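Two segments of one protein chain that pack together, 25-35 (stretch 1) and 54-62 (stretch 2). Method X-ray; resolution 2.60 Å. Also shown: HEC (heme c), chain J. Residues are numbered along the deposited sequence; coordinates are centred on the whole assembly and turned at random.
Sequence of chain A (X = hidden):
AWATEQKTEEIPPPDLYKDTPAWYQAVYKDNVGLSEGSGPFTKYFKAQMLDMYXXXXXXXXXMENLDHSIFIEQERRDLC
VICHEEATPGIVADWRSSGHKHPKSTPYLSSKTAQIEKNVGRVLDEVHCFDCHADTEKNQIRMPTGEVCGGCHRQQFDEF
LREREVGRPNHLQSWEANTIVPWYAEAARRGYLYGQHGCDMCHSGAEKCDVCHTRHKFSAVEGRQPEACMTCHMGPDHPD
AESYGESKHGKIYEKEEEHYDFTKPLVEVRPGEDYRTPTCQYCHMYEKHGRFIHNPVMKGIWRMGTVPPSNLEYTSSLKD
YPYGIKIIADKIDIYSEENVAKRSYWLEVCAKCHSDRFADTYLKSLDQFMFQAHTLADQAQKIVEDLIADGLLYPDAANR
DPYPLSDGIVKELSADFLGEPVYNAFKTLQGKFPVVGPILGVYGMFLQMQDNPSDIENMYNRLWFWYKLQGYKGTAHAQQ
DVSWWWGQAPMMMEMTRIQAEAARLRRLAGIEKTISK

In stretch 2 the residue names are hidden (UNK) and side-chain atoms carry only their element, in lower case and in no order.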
# COMPACT_ATOMS: atom_id res chain seq x y z
N GLN A 25 -54.59 28.52 -8.93
CA GLN A 25 -53.70 28.81 -7.81
C GLN A 25 -54.47 29.00 -6.51
O GLN A 25 -53.92 28.77 -5.43
CB GLN A 25 -52.85 30.05 -8.10
CG GLN A 25 -51.84 29.86 -9.22
CD GLN A 25 -50.85 31.01 -9.30
OE1 GLN A 25 -50.25 31.40 -8.30
NE2 GLN A 25 -50.67 31.56 -10.50
N ALA A 26 -55.73 29.44 -6.59
CA ALA A 26 -56.51 29.65 -5.38
C ALA A 26 -56.86 28.33 -4.70
O ALA A 26 -57.07 28.31 -3.48
CB ALA A 26 -57.79 30.42 -5.71
N VAL A 27 -56.92 27.23 -5.46
CA VAL A 27 -57.29 25.93 -4.92
C VAL A 27 -56.11 24.98 -4.83
O VAL A 27 -56.28 23.84 -4.37
CB VAL A 27 -58.43 25.29 -5.74
CG1 VAL A 27 -59.67 26.16 -5.69
CG2 VAL A 27 -57.98 25.05 -7.17
N TYR A 28 -54.91 25.39 -5.25
CA TYR A 28 -53.77 24.49 -5.22
C TYR A 28 -52.54 25.11 -4.55
O TYR A 28 -51.74 24.38 -3.96
CB TYR A 28 -53.41 24.03 -6.64
CG TYR A 28 -54.22 22.84 -7.11
CD1 TYR A 28 -54.10 21.61 -6.48
CD2 TYR A 28 -55.10 22.94 -8.18
CE1 TYR A 28 -54.84 20.51 -6.89
CE2 TYR A 28 -55.85 21.85 -8.60
CZ TYR A 28 -55.71 20.64 -7.96
OH TYR A 28 -56.44 19.55 -8.37
N LYS A 29 -52.38 26.43 -4.61
CA LYS A 29 -51.22 27.07 -4.00
C LYS A 29 -51.55 27.87 -2.75
O LYS A 29 -50.80 27.80 -1.77
CB LYS A 29 -50.52 27.99 -5.00
CG LYS A 29 -49.22 28.57 -4.43
CD LYS A 29 -48.57 29.59 -5.35
CE LYS A 29 -47.27 30.10 -4.73
NZ LYS A 29 -46.57 31.11 -5.58
N ASP A 30 -52.64 28.63 -2.75
CA ASP A 30 -53.00 29.46 -1.60
C ASP A 30 -53.09 28.60 -0.34
O ASP A 30 -53.72 27.54 -0.34
CB ASP A 30 -54.32 30.19 -1.85
CG ASP A 30 -54.17 31.30 -2.87
OD1 ASP A 30 -53.03 31.56 -3.32
OD2 ASP A 30 -55.20 31.92 -3.21
N ASN A 31 -52.45 29.07 0.73
CA ASN A 31 -52.29 28.25 1.93
C ASN A 31 -53.57 28.25 2.74
O ASN A 31 -53.85 29.19 3.49
CB ASN A 31 -51.12 28.75 2.77
CG ASN A 31 -50.90 27.90 4.01
OD1 ASN A 31 -51.39 28.22 5.09
ND2 ASN A 31 -50.16 26.80 3.86
N VAL A 32 -54.36 27.20 2.59
CA VAL A 32 -55.32 26.80 3.61
C VAL A 32 -54.52 26.02 4.64
O VAL A 32 -53.35 25.69 4.40
CB VAL A 32 -56.48 25.98 3.03
CG1 VAL A 32 -57.17 26.74 1.91
CG2 VAL A 32 -55.98 24.63 2.54
N GLY A 33 -55.11 25.73 5.78
CA GLY A 33 -54.43 24.86 6.73
C GLY A 33 -54.68 23.41 6.39
O GLY A 33 -54.63 23.02 5.21
N LEU A 34 -54.92 22.59 7.40
CA LEU A 34 -55.60 21.32 7.21
C LEU A 34 -57.12 21.49 7.23
O LEU A 34 -57.85 20.50 7.25
CB LEU A 34 -55.17 20.31 8.28
CG LEU A 34 -53.75 19.77 8.19
CD1 LEU A 34 -53.48 18.81 9.33
CD2 LEU A 34 -53.53 19.09 6.85
N SER A 35 -57.59 22.74 7.22
CA SER A 35 -59.00 23.09 7.33
C SER A 35 -59.77 22.86 6.04
O SER A 35 -61.00 23.00 6.05
CB SER A 35 -59.14 24.55 7.75
OG SER A 35 -58.48 25.41 6.83
N UNK A 54 -46.47 16.73 2.31
CA UNK A 54 -46.52 16.34 0.90
C UNK A 54 -46.74 17.55 -0.00
O UNK A 54 -46.17 17.62 -1.10
c UNK A 54 -44.67 11.64 3.38
c UNK A 54 -46.88 12.27 2.82
c UNK A 54 -47.61 15.29 0.67
c UNK A 54 -48.65 13.33 1.98
c UNK A 54 -44.18 12.73 2.65
c UNK A 54 -46.02 11.40 3.48
c UNK A 54 -47.57 14.05 1.55
c UNK A 54 -46.41 13.37 2.08
c UNK A 54 -45.03 13.60 2.00
n UNK A 54 -48.25 12.27 2.74
N UNK A 55 -47.57 18.50 0.43
CA UNK A 55 -47.91 19.68 -0.36
C UNK A 55 -47.82 20.90 0.56
O UNK A 55 -48.84 21.41 1.04
c UNK A 55 -49.64 20.63 -1.99
c UNK A 55 -49.30 19.55 -0.99
n UNK A 55 -49.57 21.12 -4.36
c UNK A 55 -49.14 20.32 -3.39
o UNK A 55 -48.38 19.37 -3.60
N UNK A 56 -46.61 21.39 0.82
CA UNK A 56 -46.45 22.42 1.87
C UNK A 56 -47.13 23.74 1.55
O UNK A 56 -47.76 24.32 2.44
c UNK A 56 -44.92 22.57 1.97
c UNK A 56 -45.31 20.91 0.31
c UNK A 56 -44.37 21.31 1.41
N UNK A 57 -47.00 24.24 0.32
CA UNK A 57 -47.61 25.53 -0.03
C UNK A 57 -49.09 25.56 0.31
O UNK A 57 -49.59 26.54 0.86
c UNK A 57 -47.40 25.83 -1.51
n UNK A 57 -45.58 26.25 -3.05
c UNK A 57 -46.03 26.41 -1.81
o UNK A 57 -45.40 27.01 -0.94
N UNK A 58 -49.81 24.48 0.00
CA UNK A 58 -51.25 24.46 0.20
C UNK A 58 -51.64 24.10 1.63
O UNK A 58 -52.67 24.57 2.12
n UNK A 58 -57.82 24.87 -1.30
c UNK A 58 -56.53 25.16 -1.38
c UNK A 58 -54.18 24.50 -1.10
c UNK A 58 -51.89 23.48 -0.78
n UNK A 58 -56.16 26.36 -1.80
c UNK A 58 -53.39 23.29 -0.62
n UNK A 58 -55.62 24.26 -1.04
N UNK A 59 -50.84 23.29 2.33
CA UNK A 59 -51.32 22.64 3.55
C UNK A 59 -50.38 22.70 4.75
O UNK A 59 -50.75 22.16 5.80
c UNK A 59 -52.85 20.98 2.38
c UNK A 59 -54.94 21.18 1.72
c UNK A 59 -51.65 21.17 3.26
n UNK A 59 -54.09 21.50 2.68
c UNK A 59 -52.99 20.33 1.20
n UNK A 59 -54.30 20.47 0.81
N UNK A 60 -49.21 23.31 4.65
CA UNK A 60 -48.32 23.34 5.81
C UNK A 60 -48.83 24.31 6.86
O UNK A 60 -49.39 25.37 6.54
o UNK A 60 -43.23 23.44 9.72
c UNK A 60 -44.12 23.51 8.67
c UNK A 60 -46.90 23.71 5.40
c UNK A 60 -44.50 24.74 8.17
c UNK A 60 -44.62 22.35 8.13
c UNK A 60 -45.40 24.80 7.12
c UNK A 60 -45.52 22.42 7.07
c UNK A 60 -45.92 23.64 6.55
N UNK A 61 -48.65 23.94 8.13
CA UNK A 61 -48.98 24.77 9.27
C UNK A 61 -47.77 24.86 10.19
O UNK A 61 -46.97 23.92 10.25
c UNK A 61 -50.18 24.21 10.05
o UNK A 61 -53.75 23.54 9.52
c UNK A 61 -52.63 23.60 10.05
o UNK A 61 -52.40 23.18 11.21
c UNK A 61 -51.48 24.21 9.27
N UNK A 62 -47.62 25.96 10.92
CA UNK A 62 -46.43 26.13 11.76
C UNK A 62 -46.41 25.16 12.93
O UNK A 62 -47.43 24.60 13.34
c UNK A 62 -48.47 27.17 10.91
c UNK A 62 -47.51 28.24 11.32
c UNK A 62 -46.55 27.58 12.26
FE HEC J . -37.77 7.62 8.24
CHA HEC J . -37.98 8.52 4.95
CHB HEC J . -41.24 7.57 8.42
CHC HEC J . -37.64 6.44 11.47
CHD HEC J . -34.36 7.93 8.21
NA HEC J . -39.33 7.94 6.92
C1A HEC J . -39.18 8.38 5.62
C2A HEC J . -40.50 8.65 5.09
C3A HEC J . -41.39 8.39 6.05
C4A HEC J . -40.67 7.94 7.22
CMA HEC J . -42.92 8.55 5.93
CAA HEC J . -40.84 9.17 3.67
CBA HEC J . -40.37 10.61 3.54
CGA HEC J . -40.91 11.22 2.28
O1A HEC J . -40.57 12.40 2.00
O2A HEC J . -41.67 10.54 1.54
NB HEC J . -39.18 7.13 9.69
C1B HEC J . -40.55 7.12 9.53
C2B HEC J . -41.15 6.54 10.72
C3B HEC J . -40.15 6.24 11.57
C4B HEC J . -38.90 6.59 10.93
CMB HEC J . -42.67 6.36 10.94
CAB HEC J . -40.27 5.61 12.97
CBB HEC J . -40.83 4.17 12.90
NC HEC J . -36.29 7.27 9.59
C1C HEC J . -36.44 6.75 10.86
C2C HEC J . -35.13 6.50 11.41
C3C HEC J . -34.22 7.00 10.56
C4C HEC J . -34.93 7.43 9.36
CMC HEC J . -34.87 6.04 12.87
CAC HEC J . -32.68 7.03 10.75
CBC HEC J . -32.06 5.62 10.89
ND HEC J . -36.38 8.11 6.79
C1D HEC J . -35.01 8.26 7.04
C2D HEC J . -34.39 8.82 5.86
C3D HEC J . -35.53 9.00 4.84
C4D HEC J . -36.72 8.53 5.51
CMD HEC J . -32.90 9.16 5.66
CAD HEC J . -35.45 9.56 3.40
CBD HEC J . -36.09 10.95 3.36
CGD HEC J . -36.79 11.15 2.05
O1D HEC J . -37.61 10.27 1.67
O2D HEC J . -36.55 12.19 1.39

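Position 54 carries ten side-chain atoms: one carbon, then fused five- and six-membered rings holding eight carbons and one nitrogen. Only tryptophan fits. Trp54 does not reach stretch 1; its broad ring suits a buried place, with CZ3 3.5 Å from O2A of the heme c.

Position 55 has three carbons in a row, the third bearing one oxygen and one nitrogen, the nitrogen 3.9 Å from Tyr28 O; this amide is glutamine. The CA-to-CB bond of Gln55 points toward stretch 1, and the residue occupies the N-cap position of the short helix that follows.

At position 56 three carbons close a ring onto the backbone nitrogen, which makes it proline. Pro56 suits the first turn of a helix, where the backbone nitrogen needs no acceptor within the helix; its CA-to-CB bond points away from stretch 1.

Position 57 has two carbons, the first (CB) 4.4 Å from Lys29 CG, the second carrying one oxygen and one nitrogen: a short amide, asparagine. The backbone O of Asn57 accepts a hydrogen bond from Asn31 ND2 at 3.1 Å, while its own ND2 is bonded elsewhere in the structure.

Position 58 shows three carbons, a nitrogen, then a carbon bearing two more nitrogens, a chain that runs alongside residues 26 to 32. This is arginine. NH1 of Arg58 donates to Ala26 O at 2.7 Å and, weakly, to Asp30 O at 3.1 Å. Val32 CG2 covers one face of the planar guanidinium; Tyr28 N and Val27 O lie over the opposite face. A long side chain rich in donors suits a pocket lined with carbonyls.

Position 59 has one carbon and a five-membered ring of three carbons and two nitrogens, one of them 3.0 Å from Gly33 O; this is histidine. His59 ND1 donates to that oxygen almost linearly. An imidazole N-H lies in the ring plane, so an acceptor at the ring edge is well placed.

Position 60 bears one carbon and a six-carbon ring with one oxygen: tyrosine. The CA-to-CB bond of Tyr60 points away from stretch 1, but its backbone O accepts from Asn31 ND2 at 3.1 Å.

Position 61 has three carbons, the third with two oxygens, a carboxylate that approaches residues 33 and 34. It is glutamate. Glu61 OE2 accepts from Leu34 N at 2.6 Å and lies 3.2 Å from Gly33 CA, where a CB on the glycine would clash with it.

At position 62 three carbons close onto the nitrogen again: a second proline. Pro62 does not contact stretch 1.

The contact thus works by side chains meeting backbone: Arg58, His59 and Glu61 bind main-chain atoms of stretch 1, and Asn31 reciprocates by bridging two carbonyls of stretch 2.

Stretch 2 (54-62) WQPNRHYEP
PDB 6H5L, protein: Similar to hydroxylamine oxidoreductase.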